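Local coordinates for uncharacterized protein (PDB 3H04), which is of unknown function but belongs to the alpha/beta-hydrolase clan and is probably a serine hydrolase related to feruloyl esterases, at residues Arg68-Glu80 with Met188-Asn200. Residues are numbered along the deposited sequence; the frame is centred on the assembly and turned at random.
Sequences RLLPEVSLDCIIE and MINIADYTDSKYN
Leu75 fills the apolar centre between Ile189, Ile191 and Tyr199. Its CB lies 3.7 Å from Ile189 CG2, the two side chains running side by side. With CG anti to the backbone N (chi1 178°), Leu75 sends CD2 past the Tyr199 ring, 3.7 Å from Tyr199 CD1. The ring is clamped: Ile191 CD1 sits over the centre of one face, and Lys198 CB over the other. Ile79 CD1 meets its edge. The Leu70 side chain passes obliquely over Ile189, with Leu70 CD1 3.8 Å from Ile189 CG1.

A backbone hydrogen bond runs from Leu75 N to Ile189 O, 3.0 Å long and nearly straight (166°). Ser74 N-caps the helix begun by Leu75, though its OG bonds are weak.

Asp76 forms the polar edge. Tyr199 OH donates a hydrogen bond to the syn lone pair of Asp76 OD1, 2.5 Å away. Lys198 NZ reaches Asp76 OD1 from above the carboxylate plane, a salt bridge of 3.2 Å. Waters link Asp76 OD2 to Ala192 N and Asp76 O to Lys198 NZ.

Leu75 and Ile79 also touch helix 105-116, which follows the probable nucleophile elbow. The contact joins the N-terminus of helix 75-91 to residues 189-199 in an alpha/beta-hydrolase fold.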
# COMPACT_ATOMS: atom_id res chain seq x y z
N ARG A 68 0.79 -5.30 -11.18
CA ARG A 68 2.05 -5.26 -11.92
C ARG A 68 2.93 -4.10 -11.41
O ARG A 68 2.46 -3.03 -11.05
CB ARG A 68 1.77 -5.22 -13.43
CG ARG A 68 1.38 -6.60 -13.98
CD ARG A 68 0.90 -6.53 -15.43
NE ARG A 68 -0.44 -5.98 -15.55
CZ ARG A 68 -1.08 -5.88 -16.71
NH1 ARG A 68 -0.49 -6.27 -17.85
NH2 ARG A 68 -2.30 -5.39 -16.75
N LEU A 69 4.22 -4.34 -11.32
CA LEU A 69 5.11 -3.36 -10.76
C LEU A 69 5.73 -2.40 -11.75
O LEU A 69 5.93 -2.74 -12.95
CB LEU A 69 6.23 -4.11 -10.02
CG LEU A 69 5.77 -5.08 -8.92
CD1 LEU A 69 6.93 -6.02 -8.46
CD2 LEU A 69 5.07 -4.40 -7.73
N LEU A 70 6.10 -1.22 -11.25
CA LEU A 70 7.05 -0.36 -11.99
C LEU A 70 8.43 -1.02 -11.98
O LEU A 70 8.76 -1.73 -11.06
CB LEU A 70 7.14 1.02 -11.39
CG LEU A 70 5.90 1.82 -11.01
CD1 LEU A 70 6.44 2.96 -10.15
CD2 LEU A 70 5.18 2.32 -12.23
N PRO A 71 9.27 -0.76 -13.01
CA PRO A 71 9.04 0.16 -14.12
C PRO A 71 8.51 -0.50 -15.39
O PRO A 71 8.40 0.15 -16.41
CB PRO A 71 10.45 0.69 -14.36
CG PRO A 71 11.31 -0.54 -14.16
CD PRO A 71 10.68 -1.19 -12.94
N GLU A 72 8.21 -1.79 -15.35
CA GLU A 72 7.82 -2.50 -16.58
C GLU A 72 6.41 -2.11 -17.01
O GLU A 72 6.07 -2.25 -18.17
CB GLU A 72 7.90 -4.01 -16.43
CG GLU A 72 9.30 -4.52 -16.13
CD GLU A 72 9.63 -4.63 -14.63
OE1 GLU A 72 8.90 -4.07 -13.77
OE2 GLU A 72 10.63 -5.30 -14.34
N VAL A 73 5.60 -1.63 -16.06
CA VAL A 73 4.32 -0.96 -16.41
C VAL A 73 4.35 0.41 -15.75
O VAL A 73 5.25 0.71 -14.95
CB VAL A 73 3.11 -1.73 -15.92
CG1 VAL A 73 3.12 -3.20 -16.47
CG2 VAL A 73 2.97 -1.64 -14.34
N SER A 74 3.38 1.26 -16.10
CA SER A 74 3.27 2.58 -15.50
C SER A 74 2.30 2.58 -14.28
O SER A 74 1.58 1.62 -14.02
CB SER A 74 2.75 3.59 -16.53
OG SER A 74 1.33 3.45 -16.66
N LEU A 75 2.28 3.69 -13.56
CA LEU A 75 1.32 3.84 -12.46
C LEU A 75 -0.14 3.79 -12.96
O LEU A 75 -1.02 3.36 -12.21
CB LEU A 75 1.56 5.14 -11.69
CG LEU A 75 0.62 5.48 -10.53
CD1 LEU A 75 0.65 4.42 -9.41
CD2 LEU A 75 0.95 6.84 -9.92
N ASP A 76 -0.42 4.19 -14.21
CA ASP A 76 -1.78 4.08 -14.72
C ASP A 76 -2.19 2.61 -14.78
O ASP A 76 -3.31 2.27 -14.44
CB ASP A 76 -1.96 4.71 -16.12
CG ASP A 76 -2.03 6.24 -16.09
OD1 ASP A 76 -2.55 6.85 -15.13
OD2 ASP A 76 -1.52 6.84 -17.06
N CYS A 77 -1.27 1.77 -15.22
CA CYS A 77 -1.48 0.33 -15.20
C CYS A 77 -1.65 -0.25 -13.77
O CYS A 77 -2.51 -1.11 -13.58
CB CYS A 77 -0.36 -0.34 -15.94
SG CYS A 77 -0.54 -2.13 -16.14
N ILE A 78 -0.83 0.19 -12.80
CA ILE A 78 -0.96 -0.22 -11.43
C ILE A 78 -2.38 0.06 -10.89
O ILE A 78 -3.04 -0.82 -10.33
CB ILE A 78 0.12 0.45 -10.53
CG1 ILE A 78 1.52 -0.10 -10.91
CG2 ILE A 78 -0.26 0.27 -8.97
CD1 ILE A 78 2.66 0.42 -10.02
N ILE A 79 -2.86 1.28 -11.11
CA ILE A 79 -4.16 1.69 -10.64
C ILE A 79 -5.24 0.86 -11.32
O ILE A 79 -6.20 0.41 -10.68
CB ILE A 79 -4.37 3.18 -10.86
CG1 ILE A 79 -3.38 3.94 -9.94
CG2 ILE A 79 -5.84 3.59 -10.58
CD1 ILE A 79 -3.34 5.45 -10.19
N GLU A 80 -5.05 0.59 -12.61
CA GLU A 80 -6.01 -0.27 -13.32
C GLU A 80 -6.03 -1.69 -12.74
O GLU A 80 -7.08 -2.27 -12.57
CB GLU A 80 -5.74 -0.30 -14.84
CG GLU A 80 -6.26 0.92 -15.54
CD GLU A 80 -5.92 0.99 -17.03
OE1 GLU A 80 -5.43 -0.03 -17.61
OE2 GLU A 80 -6.17 2.09 -17.61
N MET A 188 10.11 7.23 -13.03
CA MET A 188 9.86 5.79 -13.20
C MET A 188 8.38 5.40 -13.04
O MET A 188 7.96 4.38 -13.58
CB MET A 188 10.82 4.99 -12.33
CG MET A 188 12.28 5.16 -12.86
SD MET A 188 13.62 4.85 -11.69
CE MET A 188 13.39 3.06 -11.76
N ILE A 189 7.59 6.26 -12.40
CA ILE A 189 6.12 6.15 -12.38
C ILE A 189 5.53 6.24 -13.80
O ILE A 189 4.54 5.58 -14.10
CB ILE A 189 5.54 7.21 -11.40
CG1 ILE A 189 5.53 6.62 -9.99
CG2 ILE A 189 4.16 7.73 -11.83
CD1 ILE A 189 5.60 7.67 -8.91
N ASN A 190 6.20 7.00 -14.67
CA ASN A 190 6.03 6.95 -16.12
C ASN A 190 4.58 7.32 -16.51
O ASN A 190 3.90 6.55 -17.17
CB ASN A 190 6.43 5.58 -16.68
CG ASN A 190 6.59 5.59 -18.20
OD1 ASN A 190 6.78 6.65 -18.80
ND2 ASN A 190 6.48 4.42 -18.82
N ILE A 191 4.11 8.46 -16.02
CA ILE A 191 2.78 8.94 -16.40
C ILE A 191 2.91 10.31 -16.99
O ILE A 191 3.95 10.94 -16.84
CB ILE A 191 1.75 8.92 -15.25
CG1 ILE A 191 2.22 9.79 -14.06
CG2 ILE A 191 1.37 7.50 -14.97
CD1 ILE A 191 1.46 9.59 -12.81
N ALA A 192 1.84 10.77 -17.66
CA ALA A 192 1.89 11.96 -18.47
C ALA A 192 2.06 13.15 -17.56
O ALA A 192 2.80 14.06 -17.87
CB ALA A 192 0.60 12.13 -19.33
N ASP A 193 1.34 13.16 -16.45
CA ASP A 193 1.36 14.30 -15.56
C ASP A 193 1.11 13.88 -14.13
O ASP A 193 -0.04 13.67 -13.71
CB ASP A 193 0.33 15.34 -15.96
CG ASP A 193 0.47 16.63 -15.16
OD1 ASP A 193 1.34 16.70 -14.22
OD2 ASP A 193 -0.28 17.56 -15.46
N TYR A 194 2.19 13.75 -13.38
CA TYR A 194 2.11 13.31 -11.98
C TYR A 194 1.43 14.33 -11.08
O TYR A 194 1.13 14.00 -9.92
CB TYR A 194 3.52 13.03 -11.44
CG TYR A 194 4.33 14.29 -11.26
CD1 TYR A 194 4.38 14.94 -10.03
CD2 TYR A 194 5.04 14.86 -12.32
CE1 TYR A 194 5.09 16.11 -9.87
CE2 TYR A 194 5.76 16.04 -12.16
CZ TYR A 194 5.79 16.65 -10.92
OH TYR A 194 6.50 17.83 -10.74
N THR A 195 1.17 15.54 -11.56
CA THR A 195 0.48 16.57 -10.73
C THR A 195 -1.04 16.49 -10.83
O THR A 195 -1.74 17.30 -10.22
CB THR A 195 0.86 18.02 -11.13
OG1 THR A 195 0.31 18.30 -12.43
CG2 THR A 195 2.39 18.23 -11.14
N ASP A 196 -1.54 15.56 -11.63
CA ASP A 196 -2.94 15.43 -11.95
C ASP A 196 -3.75 14.88 -10.78
O ASP A 196 -3.26 14.04 -10.02
CB ASP A 196 -3.05 14.54 -13.20
CG ASP A 196 -4.44 14.41 -13.72
OD1 ASP A 196 -4.75 15.08 -14.72
OD2 ASP A 196 -5.25 13.65 -13.12
N SER A 197 -5.00 15.33 -10.64
CA SER A 197 -5.80 14.96 -9.43
C SER A 197 -6.09 13.48 -9.35
O SER A 197 -6.36 12.95 -8.27
CB SER A 197 -7.11 15.76 -9.34
OG SER A 197 -7.98 15.35 -10.38
N LYS A 198 -5.98 12.78 -10.48
CA LYS A 198 -6.01 11.32 -10.44
C LYS A 198 -5.06 10.71 -9.40
O LYS A 198 -5.42 9.74 -8.71
CB LYS A 198 -5.70 10.75 -11.81
CG LYS A 198 -5.87 9.25 -11.89
CD LYS A 198 -5.61 8.70 -13.25
CE LYS A 198 -5.76 7.18 -13.24
NZ LYS A 198 -5.67 6.67 -14.64
N TYR A 199 -3.86 11.27 -9.28
CA TYR A 199 -2.79 10.68 -8.46
C TYR A 199 -2.56 11.39 -7.12
O TYR A 199 -1.68 10.99 -6.37
CB TYR A 199 -1.47 10.68 -9.25
CG TYR A 199 -1.61 10.28 -10.71
CD1 TYR A 199 -1.89 8.97 -11.08
CD2 TYR A 199 -1.48 11.24 -11.71
CE1 TYR A 199 -2.00 8.61 -12.44
CE2 TYR A 199 -1.63 10.91 -13.07
CZ TYR A 199 -1.89 9.60 -13.42
OH TYR A 199 -2.04 9.31 -14.75
N ASN A 200 -3.35 12.42 -6.83
CA ASN A 200 -3.18 13.33 -5.71
C ASN A 200 -4.57 13.61 -5.15
O ASN A 200 -5.40 14.30 -5.80
CB ASN A 200 -2.52 14.61 -6.20
CG ASN A 200 -1.22 14.32 -6.83
OD1 ASN A 200 -1.10 14.25 -8.08
ND2 ASN A 200 -0.23 14.00 -6.00
O HOH W 1 -0.35 8.91 -18.32
O HOH W 2 -5.47 4.07 -14.58